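Local coordinates for putative pyrazinamidase/nicotinamidase (Streptococcus mutans, PDB 3S2S), which probably hydrolyses the amide of nicotinamide and of the related pyrazinamide, and binds a zinc ion, at residues A[41-46]-A[135-140]; A[66-71]-A[161-166]; A[74-79]-A[124-129]; A[87-90]-A[95-98]. All blocks are in the same frame, centred on the assembly; numbering follows the deposited sequence.

From the N terminus, strand 37-42 runs into 41-46, and interaction 1 closes the first loop at 135-140, the end of strand 132-137. Helix 65-77 then opens two more loops: 66-71 meets 161-166 in interaction 2, which crosses interaction 1, and 74-79 meets 124-129 in interaction 3, nested inside both. Innermost is interaction 4, where 87-90 and 95-98 share the zinc ion at the end of strand 81-87. Interactions 1 and 2 join through the sheet at I42 and flank the cacodylate; interactions 1 and 4 join where D43 OD1 accepts from D87 N. Interaction 3 lies apart, near the surface.

Interaction 1: residues A[41-46]-A[135-140]; sequences SIDYTY and MDKRHY. With CAD (cacodylic acid), chain F.
D43 and K137 meet from two strands of a parallel sheet that are not themselves neighbours: strand 81-87 runs between them, and the closest CA atoms of 41-46 and 135-140, those of D43 and Y140, are 9.3 Å apart. D43 has just left its strand with a positive phi, and its carboxylate faces K137, which arrives from the opposite direction. The lysine chain is extended until its last torsion, where a bend (chi4 66°) brings NZ to the syn side of D43 OD2, 23° out of the carboxylate plane, in a salt bridge of 2.8 Å. D43 OD1 accepts from D87 N on the strand between. NZ also donates to H139 O at 3.1 Å, on a lone pair in the carbonyl plane, and to Y140 O at 3.1 Å, from above the plane of that second carbonyl, while D87 OD1 supplies a second ion pair. Methyl C1 of the cacodylate lies 3.1 Å from D43 OD2. C170, on helix 167-180, packs against both D43 and K137, consistent with the Asp-Lys-Cys grouping of the family's cysteine hydrolases. The pocket thus opens where strands 37-42, 81-87 and 132-137 end, with helix 167-180 against it.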
# COMPACT_ATOMS: atom_id res chain seq x y z
N SER A 41 8.02 -3.96 -19.18
CA SER A 41 7.46 -4.13 -20.53
C SER A 41 5.95 -4.20 -20.40
O SER A 41 5.40 -5.22 -19.97
CB SER A 41 8.00 -5.39 -21.20
OG SER A 41 7.58 -5.47 -22.57
N ILE A 42 5.29 -3.09 -20.73
CA ILE A 42 3.88 -2.96 -20.36
C ILE A 42 2.94 -3.25 -21.53
O ILE A 42 2.89 -2.49 -22.50
CB ILE A 42 3.60 -1.56 -19.81
CG1 ILE A 42 4.57 -1.23 -18.67
CG2 ILE A 42 2.13 -1.42 -19.34
CD1 ILE A 42 4.45 0.21 -18.22
N ASP A 43 2.21 -4.36 -21.43
CA ASP A 43 1.07 -4.66 -22.32
C ASP A 43 1.34 -4.65 -23.81
O ASP A 43 0.44 -4.32 -24.58
CB ASP A 43 -0.10 -3.71 -22.04
CG ASP A 43 -0.84 -4.06 -20.75
OD1 ASP A 43 -0.89 -5.26 -20.44
OD2 ASP A 43 -1.40 -3.14 -20.11
N TYR A 44 2.55 -5.01 -24.22
CA TYR A 44 2.85 -5.00 -25.65
C TYR A 44 2.36 -6.29 -26.32
O TYR A 44 3.16 -7.11 -26.81
CB TYR A 44 4.34 -4.72 -25.92
CG TYR A 44 4.53 -4.21 -27.33
CD1 TYR A 44 4.11 -2.93 -27.68
CD2 TYR A 44 5.10 -5.03 -28.30
CE1 TYR A 44 4.25 -2.47 -29.00
CE2 TYR A 44 5.25 -4.57 -29.62
CZ TYR A 44 4.83 -3.29 -29.95
OH TYR A 44 4.97 -2.86 -31.26
N THR A 45 1.04 -6.47 -26.31
CA THR A 45 0.46 -7.72 -26.76
C THR A 45 -0.39 -7.54 -28.02
O THR A 45 -0.72 -6.42 -28.44
CB THR A 45 -0.45 -8.34 -25.68
OG1 THR A 45 -1.56 -7.47 -25.44
CG2 THR A 45 0.33 -8.59 -24.36
N TYR A 46 -0.76 -8.67 -28.61
CA TYR A 46 -1.57 -8.64 -29.83
C TYR A 46 -2.84 -7.81 -29.71
O TYR A 46 -3.16 -7.02 -30.61
CB TYR A 46 -1.88 -10.06 -30.29
CG TYR A 46 -0.85 -10.56 -31.29
CD1 TYR A 46 0.46 -10.84 -30.90
CD2 TYR A 46 -1.20 -10.76 -32.62
CE1 TYR A 46 1.40 -11.28 -31.82
CE2 TYR A 46 -0.26 -11.20 -33.55
CZ TYR A 46 1.03 -11.47 -33.15
OH TYR A 46 1.95 -11.92 -34.08
N MET A 135 4.26 -11.12 -15.20
CA MET A 135 3.29 -10.80 -14.16
C MET A 135 1.96 -10.47 -14.77
O MET A 135 1.86 -9.54 -15.55
CB MET A 135 3.76 -9.58 -13.35
CG MET A 135 4.92 -9.88 -12.47
SD MET A 135 5.35 -8.37 -11.58
CE MET A 135 6.64 -9.06 -10.54
N ASP A 136 0.92 -11.19 -14.38
CA ASP A 136 -0.42 -10.83 -14.80
C ASP A 136 -0.93 -9.66 -13.98
O ASP A 136 -0.67 -9.57 -12.76
CB ASP A 136 -1.38 -12.01 -14.60
CG ASP A 136 -1.00 -13.24 -15.43
OD1 ASP A 136 -0.67 -13.10 -16.62
OD2 ASP A 136 -1.04 -14.36 -14.89
N LYS A 137 -1.67 -8.75 -14.64
CA LYS A 137 -2.25 -7.63 -13.90
C LYS A 137 -3.68 -7.42 -14.33
O LYS A 137 -4.08 -7.86 -15.41
CB LYS A 137 -1.41 -6.34 -14.09
CG LYS A 137 -1.52 -5.72 -15.49
CD LYS A 137 -0.59 -4.51 -15.62
CE LYS A 137 -0.58 -3.93 -17.03
NZ LYS A 137 -1.90 -3.35 -17.40
N ARG A 138 -4.47 -6.75 -13.48
CA ARG A 138 -5.87 -6.50 -13.80
C ARG A 138 -6.22 -5.03 -13.87
O ARG A 138 -7.26 -4.67 -14.40
CB ARG A 138 -6.80 -7.18 -12.78
CG ARG A 138 -6.77 -8.70 -12.90
CD ARG A 138 -7.61 -9.36 -11.82
NE ARG A 138 -9.04 -9.12 -11.99
CZ ARG A 138 -9.75 -8.25 -11.26
NH1 ARG A 138 -9.15 -7.50 -10.33
NH2 ARG A 138 -11.04 -8.12 -11.48
N HIS A 139 -5.38 -4.17 -13.28
CA HIS A 139 -5.58 -2.73 -13.40
C HIS A 139 -4.58 -2.18 -14.39
O HIS A 139 -3.74 -2.92 -14.91
CB HIS A 139 -5.39 -2.01 -12.05
CG HIS A 139 -6.50 -2.27 -11.07
ND1 HIS A 139 -6.35 -2.07 -9.72
CD2 HIS A 139 -7.76 -2.73 -11.26
CE1 HIS A 139 -7.49 -2.38 -9.10
NE2 HIS A 139 -8.36 -2.77 -10.02
N TYR A 140 -4.63 -0.88 -14.64
CA TYR A 140 -3.75 -0.31 -15.65
C TYR A 140 -2.28 -0.28 -15.19
O TYR A 140 -1.36 -0.70 -15.91
CB TYR A 140 -4.24 1.10 -15.98
CG TYR A 140 -5.71 1.15 -16.36
CD1 TYR A 140 -6.18 0.55 -17.53
CD2 TYR A 140 -6.63 1.85 -15.56
CE1 TYR A 140 -7.53 0.63 -17.88
CE2 TYR A 140 -7.96 1.92 -15.90
CZ TYR A 140 -8.41 1.32 -17.07
OH TYR A 140 -9.75 1.41 -17.39
AS CAD F . -3.27 0.09 -21.26
C1 CAD F . -2.51 -1.33 -22.35
C2 CAD F . -5.25 0.07 -21.35
O1 CAD F . -2.60 1.56 -21.54

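Interaction 2: residues A[66-71]-A[161-166]; sequences KAIAQV and VLTGVL. With CAD (cacodylic acid), chain F.
I68 and T163 join a helix to a parallel sheet in the layered alpha/beta fold of the isochorismatase family. Helix 65-77 belongs to the beta-alpha-beta crossover between strands 37-42 and 81-87, and here it leans on a third strand, 159-165. The side chain of I68 shows how one residue can span that interface. Its CB points at the strand but lies too far off to touch it. Next comes CG1, set anti to the backbone N (chi1 -168°), which reaches the side of T163 at 3.9 Å from both its CB and its OG1. The tip, CD1, still touches T163 OG1 at 3.8 Å and also reaches the backbone, 3.6 Å from G164 N. One turn on, V71 adds a lighter touch, its CG1 lying 4.0 Å from T163 CG2 as the two side chains run past each other in opposite directions. The hydroxyl of T163, although beside I68, is satisfied by a hydrogen bond to I40 O in strand 37-42. At G164 the chain turns a corner, adopting a positive phi, and continues to a cis peptide bond before L166. This corner leads into the ligand pocket, where C170 N also binds the cacodylate, as expected of an oxyanion hole in this family. There L166 N donates a nearly straight hydrogen bond (173°) to cacodylate O1, 2.7 Å away.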
# COMPACT_ATOMS: atom_id res chain seq x y z
N LYS A 66 10.16 -2.90 -33.37
CA LYS A 66 11.59 -3.19 -33.41
C LYS A 66 12.32 -2.50 -32.26
O LYS A 66 13.17 -3.10 -31.60
CB LYS A 66 12.19 -2.72 -34.74
CG LYS A 66 11.34 -3.11 -35.94
CD LYS A 66 12.04 -4.12 -36.84
CE LYS A 66 13.17 -3.48 -37.62
NZ LYS A 66 13.73 -4.40 -38.66
N ALA A 67 11.98 -1.24 -32.00
CA ALA A 67 12.65 -0.48 -30.95
C ALA A 67 12.43 -1.09 -29.57
O ALA A 67 13.36 -1.17 -28.77
CB ALA A 67 12.16 0.97 -30.94
N ILE A 68 11.20 -1.49 -29.28
CA ILE A 68 10.92 -1.99 -27.94
C ILE A 68 11.64 -3.33 -27.76
O ILE A 68 12.15 -3.62 -26.69
CB ILE A 68 9.39 -2.08 -27.62
CG1 ILE A 68 9.17 -2.33 -26.12
CG2 ILE A 68 8.71 -3.17 -28.46
CD1 ILE A 68 7.70 -2.26 -25.73
N ALA A 69 11.73 -4.14 -28.82
CA ALA A 69 12.50 -5.38 -28.70
C ALA A 69 13.99 -5.08 -28.47
O ALA A 69 14.64 -5.70 -27.62
CB ALA A 69 12.30 -6.28 -29.93
N GLN A 70 14.53 -4.14 -29.23
CA GLN A 70 15.95 -3.83 -29.11
C GLN A 70 16.31 -3.26 -27.76
O GLN A 70 17.34 -3.63 -27.19
CB GLN A 70 16.39 -2.90 -30.24
CG GLN A 70 16.45 -3.60 -31.56
CD GLN A 70 16.63 -2.65 -32.73
OE1 GLN A 70 16.35 -1.45 -32.62
NE2 GLN A 70 17.09 -3.18 -33.85
N VAL A 71 15.47 -2.39 -27.22
CA VAL A 71 15.80 -1.79 -25.94
C VAL A 71 15.69 -2.81 -24.82
O VAL A 71 16.43 -2.75 -23.85
CB VAL A 71 14.99 -0.50 -25.64
CG1 VAL A 71 13.56 -0.82 -25.34
CG2 VAL A 71 15.62 0.28 -24.48
N VAL A 161 12.69 1.53 -15.92
CA VAL A 161 12.70 1.97 -17.30
C VAL A 161 11.40 1.51 -17.93
O VAL A 161 11.17 0.32 -18.02
CB VAL A 161 13.90 1.39 -18.04
CG1 VAL A 161 13.95 1.93 -19.47
CG2 VAL A 161 15.19 1.75 -17.29
N LEU A 162 10.55 2.46 -18.31
CA LEU A 162 9.21 2.10 -18.78
C LEU A 162 9.13 2.01 -20.30
O LEU A 162 9.62 2.90 -21.00
CB LEU A 162 8.18 3.11 -18.28
CG LEU A 162 8.20 3.32 -16.76
CD1 LEU A 162 7.09 4.30 -16.41
CD2 LEU A 162 8.00 1.99 -16.02
N THR A 163 8.53 0.93 -20.79
CA THR A 163 8.30 0.74 -22.22
C THR A 163 6.91 0.14 -22.38
O THR A 163 6.38 -0.44 -21.44
CB THR A 163 9.30 -0.28 -22.84
OG1 THR A 163 9.08 -1.59 -22.27
CG2 THR A 163 10.75 0.15 -22.62
N GLY A 164 6.34 0.26 -23.58
CA GLY A 164 5.08 -0.41 -23.85
C GLY A 164 3.96 0.55 -24.18
O GLY A 164 4.21 1.66 -24.65
N VAL A 165 2.72 0.13 -23.92
CA VAL A 165 1.52 0.87 -24.34
C VAL A 165 0.48 0.81 -23.21
O VAL A 165 0.57 -0.05 -22.35
CB VAL A 165 0.91 0.26 -25.66
CG1 VAL A 165 1.89 0.40 -26.82
CG2 VAL A 165 0.54 -1.18 -25.44
N LEU A 166 -0.48 1.75 -23.18
CA LEU A 166 -0.49 2.95 -23.99
C LEU A 166 0.16 4.03 -23.11
O LEU A 166 0.04 3.99 -21.87
CB LEU A 166 -1.92 3.39 -24.30
CG LEU A 166 -2.80 2.52 -25.20
CD1 LEU A 166 -4.11 3.26 -25.45
CD2 LEU A 166 -2.11 2.24 -26.49
AS CAD F . -3.27 0.09 -21.26
C1 CAD F . -2.51 -1.33 -22.35
C2 CAD F . -5.25 0.07 -21.35
O1 CAD F . -2.60 1.56 -21.54

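Interaction 3: residues A[74-79]-A[124-129]; sequences KAYDNG and QKHEND
Oxygen OD1 of D129 is held by two donors, one very short and one weak. Y76 OH gives it a very short hydrogen bond of 2.5 Å. H126 ND1 adds a weak one, long at 3.4 Å but almost straight at 175°, with OD1 lying in the plane of the imidazole at its edge. The other carboxylate oxygen, OD2, accepts from R131 N just beyond the turn, so both oxygens have partners. Y76 reaches this far from helix 65-77 because its ring stands anti to the backbone N (chi1 176°); D129 comes in at the ring's edge, near its plane, to meet the OH, its carboxylate turned steeply against the ring. The edge of H126 is directed at one face of the tyrosine, an edge-to-face pair with centroids 4.4 Å apart and planes at 60°, and CE1 leads, 3.4 Å from Y76 CE2. H126 and D129 are brought to the same place by the type I turn from H126 to D129, closed by D129 N donating to H126 O at 3.1 Å. On the other segment, a Schellman motif at G79 ends the helix soon after Y76. F122 stacks on H126, and R131 makes a cation-pi contact with Y76, joining the group to the start of strand 132-137. The contact lies near the surface, away from the zinc and ligand sites. Its chemistry implies, with caution over so short a bond, that the phenol may disfavour protonation of the aspartate, the weak ND1 bond adding little, and that the imidazole probably keeps a proton on ND1.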
# COMPACT_ATOMS: atom_id res chain seq x y z
N LYS A 74 18.77 -4.92 -24.97
CA LYS A 74 19.90 -4.14 -24.46
C LYS A 74 19.89 -4.05 -22.95
O LYS A 74 20.92 -4.24 -22.30
CB LYS A 74 19.97 -2.75 -25.08
CG LYS A 74 21.05 -1.90 -24.44
CD LYS A 74 21.47 -0.75 -25.33
CE LYS A 74 22.74 -0.09 -24.78
NZ LYS A 74 23.35 0.85 -25.76
N ALA A 75 18.72 -3.78 -22.38
CA ALA A 75 18.61 -3.70 -20.93
C ALA A 75 19.07 -5.02 -20.33
O ALA A 75 19.82 -5.04 -19.35
CB ALA A 75 17.18 -3.40 -20.51
N TYR A 76 18.62 -6.12 -20.93
CA TYR A 76 18.98 -7.44 -20.44
C TYR A 76 20.49 -7.68 -20.54
O TYR A 76 21.10 -8.19 -19.60
CB TYR A 76 18.22 -8.54 -21.17
CG TYR A 76 18.64 -9.93 -20.76
CD1 TYR A 76 18.07 -10.54 -19.64
CD2 TYR A 76 19.62 -10.62 -21.46
CE1 TYR A 76 18.45 -11.82 -19.25
CE2 TYR A 76 20.01 -11.89 -21.07
CZ TYR A 76 19.42 -12.48 -19.97
OH TYR A 76 19.80 -13.74 -19.57
N ASP A 77 21.07 -7.30 -21.68
CA ASP A 77 22.52 -7.41 -21.89
C ASP A 77 23.29 -6.57 -20.87
O ASP A 77 24.41 -6.93 -20.47
CB ASP A 77 22.92 -6.98 -23.30
CG ASP A 77 22.45 -7.94 -24.37
OD1 ASP A 77 21.99 -9.06 -24.04
OD2 ASP A 77 22.54 -7.58 -25.57
N ASN A 78 22.70 -5.45 -20.45
CA ASN A 78 23.34 -4.57 -19.49
C ASN A 78 23.24 -5.07 -18.06
O ASN A 78 23.79 -4.44 -17.15
CB ASN A 78 22.76 -3.15 -19.58
CG ASN A 78 23.23 -2.41 -20.81
OD1 ASN A 78 24.06 -2.90 -21.57
ND2 ASN A 78 22.71 -1.20 -21.01
N GLY A 79 22.53 -6.17 -17.85
CA GLY A 79 22.37 -6.75 -16.52
C GLY A 79 21.08 -6.38 -15.78
O GLY A 79 20.97 -6.63 -14.57
N GLN A 124 10.19 -15.98 -24.94
CA GLN A 124 10.29 -17.43 -25.10
C GLN A 124 11.70 -17.90 -24.75
O GLN A 124 11.86 -18.90 -24.06
CB GLN A 124 9.88 -17.87 -26.50
N LYS A 125 12.72 -17.17 -25.22
CA LYS A 125 14.11 -17.60 -25.02
C LYS A 125 14.55 -17.47 -23.57
O LYS A 125 15.47 -18.13 -23.12
CB LYS A 125 15.06 -16.82 -25.93
CG LYS A 125 15.00 -17.26 -27.40
CD LYS A 125 15.82 -16.38 -28.32
CE LYS A 125 15.70 -16.86 -29.77
NZ LYS A 125 16.51 -16.05 -30.73
N HIS A 126 13.86 -16.61 -22.82
CA HIS A 126 14.25 -16.36 -21.44
C HIS A 126 13.15 -16.74 -20.46
O HIS A 126 13.10 -16.22 -19.34
CB HIS A 126 14.60 -14.88 -21.26
CG HIS A 126 15.74 -14.43 -22.11
ND1 HIS A 126 17.05 -14.45 -21.68
CD2 HIS A 126 15.77 -13.97 -23.38
CE1 HIS A 126 17.83 -14.01 -22.64
NE2 HIS A 126 17.08 -13.70 -23.69
N GLU A 127 12.30 -17.67 -20.88
CA GLU A 127 11.14 -18.08 -20.09
C GLU A 127 11.51 -18.65 -18.71
O GLU A 127 10.69 -18.65 -17.79
CB GLU A 127 10.35 -19.12 -20.89
CG GLU A 127 9.00 -19.49 -20.32
CD GLU A 127 8.28 -20.48 -21.21
OE1 GLU A 127 8.91 -21.00 -22.16
OE2 GLU A 127 7.08 -20.74 -20.97
N ASN A 128 12.75 -19.12 -18.56
CA ASN A 128 13.21 -19.73 -17.31
C ASN A 128 14.40 -18.99 -16.71
O ASN A 128 15.12 -19.51 -15.86
CB ASN A 128 13.61 -21.19 -17.55
CG ASN A 128 12.46 -22.03 -18.06
OD1 ASN A 128 11.39 -22.08 -17.44
ND2 ASN A 128 12.66 -22.68 -19.20
N ASP A 129 14.61 -17.76 -17.17
CA ASP A 129 15.73 -16.93 -16.74
C ASP A 129 15.36 -16.22 -15.43
O ASP A 129 14.33 -15.55 -15.37
CB ASP A 129 16.01 -15.88 -17.82
CG ASP A 129 17.33 -15.18 -17.65
OD1 ASP A 129 18.16 -15.28 -18.57
OD2 ASP A 129 17.56 -14.52 -16.63

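Interaction 4: residues A[87-90]-A[95-98]; sequences DGHD and FHPE. With ZN (zinc ion), chain E.
Metal bonds come first, for D87, H89 and E98 are drawn together chiefly by a shared zinc ion. D87 OD2 binds it at 2.0 Å, H89 NE2 at 2.2 Å and E98 OE1 at 2.1 Å; two waters and H105 complete six ligands. The two carboxylates approach from opposite directions, and their bound oxygens, D87 OD2 and E98 OE1, sit across the metal from each other, 4.1 Å apart, with planes only 18° from parallel. H89 enters crosswise, its ring at 89° to the carboxylate of E98, and water 2 lies opposite its NE2. E98 reaches the zinc with an extended chain, its CG anti to the backbone N (chi1 -162°).

Hydrogen bonds form a second layer. Water 1, in the plane of the H89 ring at its edge, lies within hydrogen-bonding distance of the outer oxygens of both acids, 2.6 Å from D87 OD1 and 2.6 Å from E98 OE2, and can donate to either. D87 OD1 is also salt-bridged to K137 NZ, so the aspartate serves zinc, water and lysine.

Packing of rings is the third kind. H96 NE2 lies at the edge of the H89 ring, 3.8 Å from H89 CE1, and the two rings meet obliquely. This same nitrogen is hydrogen-bonded to R138 O, which ties the 95-98 loop to the end of strand 132-137. Y179 of the third subunit packs on H96 and E98. The zinc thus sits beyond the C-terminal end of strand 81-87, in the long loop from that strand to helix 119-125.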
# COMPACT_ATOMS: atom_id res chain seq x y z
N ASP A 87 -1.80 -7.25 -18.85
CA ASP A 87 -3.23 -7.36 -18.57
C ASP A 87 -3.69 -8.80 -18.77
O ASP A 87 -3.36 -9.43 -19.78
CB ASP A 87 -3.97 -6.50 -19.58
CG ASP A 87 -4.73 -5.36 -18.96
OD1 ASP A 87 -4.40 -4.89 -17.83
OD2 ASP A 87 -5.65 -4.90 -19.67
N GLY A 88 -4.47 -9.31 -17.83
CA GLY A 88 -5.04 -10.65 -17.95
C GLY A 88 -6.47 -10.62 -17.44
O GLY A 88 -6.68 -10.54 -16.22
N HIS A 89 -7.44 -10.67 -18.34
CA HIS A 89 -8.83 -10.42 -17.97
C HIS A 89 -9.70 -11.66 -18.08
O HIS A 89 -9.35 -12.63 -18.74
CB HIS A 89 -9.44 -9.30 -18.82
CG HIS A 89 -8.90 -7.93 -18.51
ND1 HIS A 89 -8.98 -7.38 -17.25
CD2 HIS A 89 -8.30 -7.01 -19.30
CE1 HIS A 89 -8.43 -6.17 -17.27
NE2 HIS A 89 -8.02 -5.92 -18.50
N ASP A 90 -10.84 -11.59 -17.38
CA ASP A 90 -11.89 -12.60 -17.51
C ASP A 90 -13.09 -11.96 -18.17
O ASP A 90 -13.53 -10.86 -17.81
CB ASP A 90 -12.29 -13.14 -16.14
CG ASP A 90 -11.11 -13.60 -15.31
OD1 ASP A 90 -10.52 -14.65 -15.64
OD2 ASP A 90 -10.77 -12.92 -14.31
N PHE A 95 -17.60 -7.59 -11.67
CA PHE A 95 -17.00 -7.00 -10.47
C PHE A 95 -15.82 -6.09 -10.78
O PHE A 95 -15.37 -5.33 -9.91
CB PHE A 95 -16.59 -8.08 -9.46
CG PHE A 95 -17.73 -8.61 -8.67
CD1 PHE A 95 -18.41 -7.80 -7.78
CD2 PHE A 95 -18.14 -9.93 -8.82
CE1 PHE A 95 -19.47 -8.28 -7.05
CE2 PHE A 95 -19.20 -10.41 -8.09
CZ PHE A 95 -19.86 -9.59 -7.20
N HIS A 96 -15.33 -6.16 -12.01
CA HIS A 96 -14.27 -5.27 -12.46
C HIS A 96 -14.87 -4.04 -13.15
O HIS A 96 -15.57 -4.18 -14.15
CB HIS A 96 -13.38 -6.02 -13.44
CG HIS A 96 -12.03 -5.39 -13.64
ND1 HIS A 96 -11.83 -4.03 -13.51
CD2 HIS A 96 -10.83 -5.93 -13.95
CE1 HIS A 96 -10.55 -3.76 -13.74
NE2 HIS A 96 -9.92 -4.90 -14.00
N PRO A 97 -14.59 -2.83 -12.63
CA PRO A 97 -15.14 -1.59 -13.20
C PRO A 97 -14.78 -1.43 -14.67
O PRO A 97 -15.50 -0.78 -15.41
CB PRO A 97 -14.43 -0.49 -12.39
CG PRO A 97 -14.06 -1.14 -11.11
CD PRO A 97 -13.82 -2.59 -11.39
N GLU A 98 -13.68 -2.04 -15.07
CA GLU A 98 -13.15 -1.86 -16.40
C GLU A 98 -14.05 -2.55 -17.42
O GLU A 98 -14.07 -2.18 -18.60
CB GLU A 98 -11.73 -2.42 -16.45
CG GLU A 98 -10.89 -1.92 -17.62
CD GLU A 98 -9.59 -2.65 -17.70
OE1 GLU A 98 -9.28 -3.18 -18.78
OE2 GLU A 98 -8.86 -2.70 -16.69
ZN ZN E . -7.44 -4.00 -19.31
O HOH W 1 -6.41 -3.35 -17.41
O HOH W 2 -6.70 -2.14 -20.10